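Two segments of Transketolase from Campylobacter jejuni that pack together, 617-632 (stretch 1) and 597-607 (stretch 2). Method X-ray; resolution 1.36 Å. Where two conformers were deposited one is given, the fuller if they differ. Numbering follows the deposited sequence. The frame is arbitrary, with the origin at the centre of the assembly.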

# COMPACT_ATOMS: atom_id res chain seq x y z
N ARG A 617 10.55 -16.95 -22.17
CA ARG A 617 11.64 -16.06 -21.80
C ARG A 617 12.15 -16.33 -20.38
O ARG A 617 13.35 -16.28 -20.13
CB ARG A 617 11.12 -14.61 -21.96
CG ARG A 617 11.91 -13.55 -21.23
CD ARG A 617 13.26 -13.27 -21.85
NE ARG A 617 13.67 -12.00 -21.25
CZ ARG A 617 14.17 -11.86 -20.02
NH1 ARG A 617 14.45 -12.90 -19.27
NH2 ARG A 617 14.36 -10.63 -19.57
N PHE A 618 11.22 -16.58 -19.46
CA PHE A 618 11.57 -16.78 -18.07
C PHE A 618 11.82 -18.23 -17.70
O PHE A 618 12.06 -18.55 -16.53
CB PHE A 618 10.50 -16.08 -17.18
CG PHE A 618 10.69 -14.60 -17.16
CD1 PHE A 618 11.72 -14.05 -16.43
CD2 PHE A 618 9.92 -13.77 -17.94
CE1 PHE A 618 11.94 -12.69 -16.50
CE2 PHE A 618 10.12 -12.40 -17.99
CZ PHE A 618 11.11 -11.86 -17.26
N GLY A 619 11.86 -19.11 -18.72
CA GLY A 619 12.35 -20.46 -18.50
C GLY A 619 11.32 -21.51 -18.20
O GLY A 619 11.69 -22.63 -17.87
N PHE A 620 10.06 -21.19 -18.34
CA PHE A 620 8.97 -22.13 -17.97
C PHE A 620 8.58 -22.99 -19.13
O PHE A 620 7.58 -22.77 -19.79
CB PHE A 620 7.80 -21.38 -17.31
CG PHE A 620 8.20 -20.74 -16.01
CD1 PHE A 620 8.21 -21.49 -14.84
CD2 PHE A 620 8.65 -19.44 -15.96
CE1 PHE A 620 8.65 -20.94 -13.66
CE2 PHE A 620 9.10 -18.89 -14.78
CZ PHE A 620 9.11 -19.65 -13.62
N SER A 621 9.48 -23.93 -19.43
CA SER A 621 9.25 -24.97 -20.45
C SER A 621 9.79 -26.27 -19.91
O SER A 621 10.69 -26.28 -19.06
CB SER A 621 9.95 -24.65 -21.77
OG SER A 621 11.35 -24.86 -21.65
N VAL A 622 9.28 -27.37 -20.44
CA VAL A 622 9.75 -28.68 -20.01
C VAL A 622 11.26 -28.81 -20.28
O VAL A 622 12.03 -29.28 -19.43
CB VAL A 622 8.95 -29.81 -20.70
CG1 VAL A 622 9.62 -31.21 -20.47
CG2 VAL A 622 7.53 -29.78 -20.19
N SER A 623 11.71 -28.46 -21.48
CA SER A 623 13.11 -28.67 -21.82
C SER A 623 14.03 -27.89 -20.86
O SER A 623 15.04 -28.43 -20.40
CB SER A 623 13.39 -28.26 -23.26
OG SER A 623 12.75 -29.14 -24.17
N LYS A 624 13.67 -26.65 -20.56
CA LYS A 624 14.54 -25.84 -19.70
C LYS A 624 14.52 -26.33 -18.26
O LYS A 624 15.54 -26.34 -17.57
CB LYS A 624 14.17 -24.37 -19.78
CG LYS A 624 14.50 -23.75 -21.14
CD LYS A 624 14.10 -22.32 -21.22
CE LYS A 624 14.54 -21.60 -22.49
NZ LYS A 624 14.09 -20.17 -22.51
N LEU A 625 13.33 -26.72 -17.77
CA LEU A 625 13.26 -27.19 -16.40
C LEU A 625 13.98 -28.52 -16.23
O LEU A 625 14.72 -28.71 -15.29
CB LEU A 625 11.80 -27.27 -15.93
CG LEU A 625 11.61 -27.83 -14.53
CD1 LEU A 625 12.35 -27.03 -13.47
CD2 LEU A 625 10.10 -27.87 -14.19
N VAL A 626 13.81 -29.42 -17.18
CA VAL A 626 14.54 -30.68 -17.12
C VAL A 626 16.05 -30.47 -17.17
O VAL A 626 16.78 -31.11 -16.44
CB VAL A 626 14.09 -31.62 -18.24
CG1 VAL A 626 15.06 -32.82 -18.43
CG2 VAL A 626 12.66 -32.11 -17.99
N ASN A 627 16.51 -29.57 -18.03
CA ASN A 627 17.95 -29.24 -18.06
C ASN A 627 18.46 -28.70 -16.74
O ASN A 627 19.56 -29.07 -16.30
CB ASN A 627 18.25 -28.31 -19.24
CG ASN A 627 18.26 -29.05 -20.55
OD1 ASN A 627 18.34 -30.28 -20.60
ND2 ASN A 627 18.16 -28.29 -21.64
N PHE A 628 17.67 -27.85 -16.08
CA PHE A 628 18.01 -27.34 -14.77
C PHE A 628 18.09 -28.48 -13.73
O PHE A 628 19.06 -28.56 -12.96
CB PHE A 628 16.95 -26.31 -14.38
CG PHE A 628 17.13 -25.75 -13.00
CD1 PHE A 628 18.00 -24.68 -12.76
CD2 PHE A 628 16.44 -26.27 -11.93
CE1 PHE A 628 18.16 -24.16 -11.48
CE2 PHE A 628 16.56 -25.74 -10.66
CZ PHE A 628 17.44 -24.69 -10.42
N ILE A 629 17.09 -29.36 -13.72
CA ILE A 629 17.05 -30.46 -12.74
C ILE A 629 18.24 -31.41 -12.94
O ILE A 629 18.78 -31.92 -11.97
CB ILE A 629 15.71 -31.18 -12.84
CG1 ILE A 629 14.59 -30.23 -12.37
CG2 ILE A 629 15.71 -32.50 -12.03
CD1 ILE A 629 13.19 -30.76 -12.54
N LEU A 630 18.64 -31.62 -14.19
CA LEU A 630 19.77 -32.51 -14.54
C LEU A 630 21.10 -31.79 -14.51
O LEU A 630 22.13 -32.35 -14.91
CB LEU A 630 19.51 -33.18 -15.89
CG LEU A 630 18.28 -34.10 -15.90
CD1 LEU A 630 18.05 -34.79 -17.26
CD2 LEU A 630 18.35 -35.21 -14.79
N SER A 631 21.08 -30.57 -13.98
CA SER A 631 22.26 -29.71 -13.79
C SER A 631 23.17 -29.70 -15.02
O SER A 631 24.39 -29.87 -14.91
CB SER A 631 23.01 -30.06 -12.49
OG SER A 631 23.38 -31.45 -12.40
N LYS A 632 22.57 -29.51 -16.19
CA LYS A 632 23.29 -29.51 -17.47
C LYS A 632 22.33 -29.73 -18.62
O LYS A 632 21.89 -30.87 -18.87
CB LYS A 632 24.35 -30.61 -17.48
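Stretch 2 (597-607) HKVYGIESFGE

Stretch 1 opens with Arg 617, the last residue of a helix, passes through a loop, and enters helix 622-629. Ser 621 caps that helix: Ser 621 OG accepts from Lys 624 N at 3.1 Å. After His 597, stretch 2 forms a short strand, 598-600, and continues as loop to Glu 607. Strand and helix run nearly antiparallel, with a crossing angle of 163° and axes 10.5 Å apart at closest approach. The register therefore descends: Lys 598 CA lies 8.7 Å from Ile 629 CA, Tyr 600 CA 7.9 Å from Leu 625 CA, Ile 602 CA 6.8 Å from Phe 618 CA, and Glu 607 CA 8.7 Å from Arg 617 CA.

Tyr 600 is the center of the contact. Its chi1 is t, and its CA-to-CB bond points toward stretch 1. Tyr 600 OH donates to Gly 619 O at 2.6 Å. Gly 619 has positive phi, and a CB there would clash with Tyr 600 OH. Leu 625 CD1 lies over the face of the tyrosine ring, 3.8 Å from Tyr 600 CG. The Tyr 600 ring also turns its edge to the faces of Phe 620 and Phe 628, with ring centroids 5.8 and 4.8 Å away.

The extended side chain of Lys 598 reaches across the C-terminal end of the helix. Its NZ reaches Phe 628 O and Ile 629 O through two separate waters. Lys 598 CB is 4.1 Å from Phe 628 CE2.

Ile 602 touches two phenylalanines, with Ile 602 CG1 3.7 Å from Phe 620 CE2 and Ile 602 CG2 3.8 Å from Phe 618 CD1. Another water joins Gly 601 O to Phe 618 O. Farther along, Ser 604 OG meets the edge of the Phe 618 ring, 3.3 Å from Phe 618 CE1. Phe 618 CE2 is 3.8 Å from Glu 607 CG. A salt bridge closes this end, Arg 617 NH2 to Glu 607 OE2 at 3.1 Å.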

# COMPACT_ATOMS: atom_id res chain seq x y z
N HIS A 597 15.48 -27.97 -2.08
CA HIS A 597 16.92 -27.80 -2.25
C HIS A 597 17.23 -26.74 -3.27
O HIS A 597 18.24 -26.01 -3.12
CB HIS A 597 17.58 -29.10 -2.67
CG HIS A 597 17.37 -30.21 -1.71
ND1 HIS A 597 18.15 -30.41 -0.59
CD2 HIS A 597 16.45 -31.20 -1.70
CE1 HIS A 597 17.71 -31.48 0.06
NE2 HIS A 597 16.68 -31.98 -0.60
N LYS A 598 16.42 -26.68 -4.31
CA LYS A 598 16.61 -25.74 -5.39
C LYS A 598 15.28 -25.06 -5.68
O LYS A 598 14.25 -25.69 -5.53
CB LYS A 598 17.09 -26.43 -6.68
CG LYS A 598 18.44 -27.14 -6.58
CD LYS A 598 18.83 -27.74 -7.92
CE LYS A 598 20.16 -28.40 -7.80
NZ LYS A 598 20.54 -28.95 -9.16
N VAL A 599 15.31 -23.82 -6.15
CA VAL A 599 14.13 -23.08 -6.51
C VAL A 599 14.29 -22.51 -7.90
O VAL A 599 15.29 -21.83 -8.17
CB VAL A 599 13.83 -21.97 -5.49
CG1 VAL A 599 12.66 -21.10 -5.92
CG2 VAL A 599 13.60 -22.57 -4.10
N TYR A 600 13.32 -22.80 -8.76
CA TYR A 600 13.24 -22.38 -10.14
C TYR A 600 12.10 -21.38 -10.24
O TYR A 600 10.95 -21.75 -10.37
CB TYR A 600 12.98 -23.59 -11.03
CG TYR A 600 13.21 -23.41 -12.51
CD1 TYR A 600 14.47 -23.53 -13.05
CD2 TYR A 600 12.17 -23.12 -13.37
CE1 TYR A 600 14.70 -23.41 -14.39
CE2 TYR A 600 12.40 -22.99 -14.72
CZ TYR A 600 13.66 -23.14 -15.21
OH TYR A 600 13.95 -23.03 -16.56
N GLY A 601 12.48 -20.11 -10.15
CA GLY A 601 11.52 -19.02 -10.07
C GLY A 601 11.88 -17.90 -11.01
O GLY A 601 12.55 -18.11 -12.04
N ILE A 602 11.48 -16.69 -10.63
CA ILE A 602 11.79 -15.49 -11.38
C ILE A 602 12.46 -14.51 -10.42
O ILE A 602 11.86 -14.20 -9.37
CB ILE A 602 10.51 -14.88 -11.98
CG1 ILE A 602 9.74 -15.88 -12.81
CG2 ILE A 602 10.85 -13.59 -12.78
CD1 ILE A 602 8.36 -15.35 -13.23
N GLU A 603 13.58 -13.97 -10.80
CA GLU A 603 14.36 -13.07 -9.91
C GLU A 603 14.30 -11.62 -10.34
O GLU A 603 14.77 -10.75 -9.60
CB GLU A 603 15.80 -13.56 -9.82
CG GLU A 603 15.91 -14.89 -9.12
CD GLU A 603 17.35 -15.32 -8.99
OE1 GLU A 603 17.95 -15.08 -7.90
OE2 GLU A 603 17.91 -15.85 -9.99
N SER A 604 13.78 -11.34 -11.52
CA SER A 604 13.70 -10.01 -12.09
C SER A 604 12.24 -9.59 -12.18
O SER A 604 11.35 -10.37 -11.90
CB SER A 604 14.35 -10.00 -13.49
OG SER A 604 13.56 -10.72 -14.41
N PHE A 605 12.00 -8.37 -12.65
CA PHE A 605 10.69 -7.99 -13.12
C PHE A 605 10.37 -8.67 -14.46
O PHE A 605 11.27 -9.26 -15.10
CB PHE A 605 10.49 -6.49 -13.19
CG PHE A 605 10.51 -5.83 -11.84
CD1 PHE A 605 9.47 -6.03 -10.94
CD2 PHE A 605 11.54 -4.99 -11.46
CE1 PHE A 605 9.45 -5.41 -9.70
CE2 PHE A 605 11.55 -4.38 -10.21
CZ PHE A 605 10.49 -4.60 -9.32
N GLY A 606 9.13 -8.62 -14.86
CA GLY A 606 8.68 -9.27 -16.08
C GLY A 606 8.94 -8.51 -17.36
O GLY A 606 9.87 -7.71 -17.45
N GLU A 607 8.16 -8.84 -18.39
CA GLU A 607 8.31 -8.28 -19.73
C GLU A 607 6.94 -8.13 -20.36
O GLU A 607 6.08 -8.95 -20.19
CB GLU A 607 9.15 -9.23 -20.59
CG GLU A 607 10.62 -9.33 -20.22
CD GLU A 607 11.43 -8.11 -20.57
OE1 GLU A 607 10.95 -7.18 -21.26
OE2 GLU A 607 12.60 -8.09 -20.10
O HOH W 1 20.65 -27.20 -11.33
O HOH W 2 18.57 -30.91 -9.44
O HOH W 3 12.84 -16.91 -14.48
O HOH W 4 15.29 -11.35 -16.64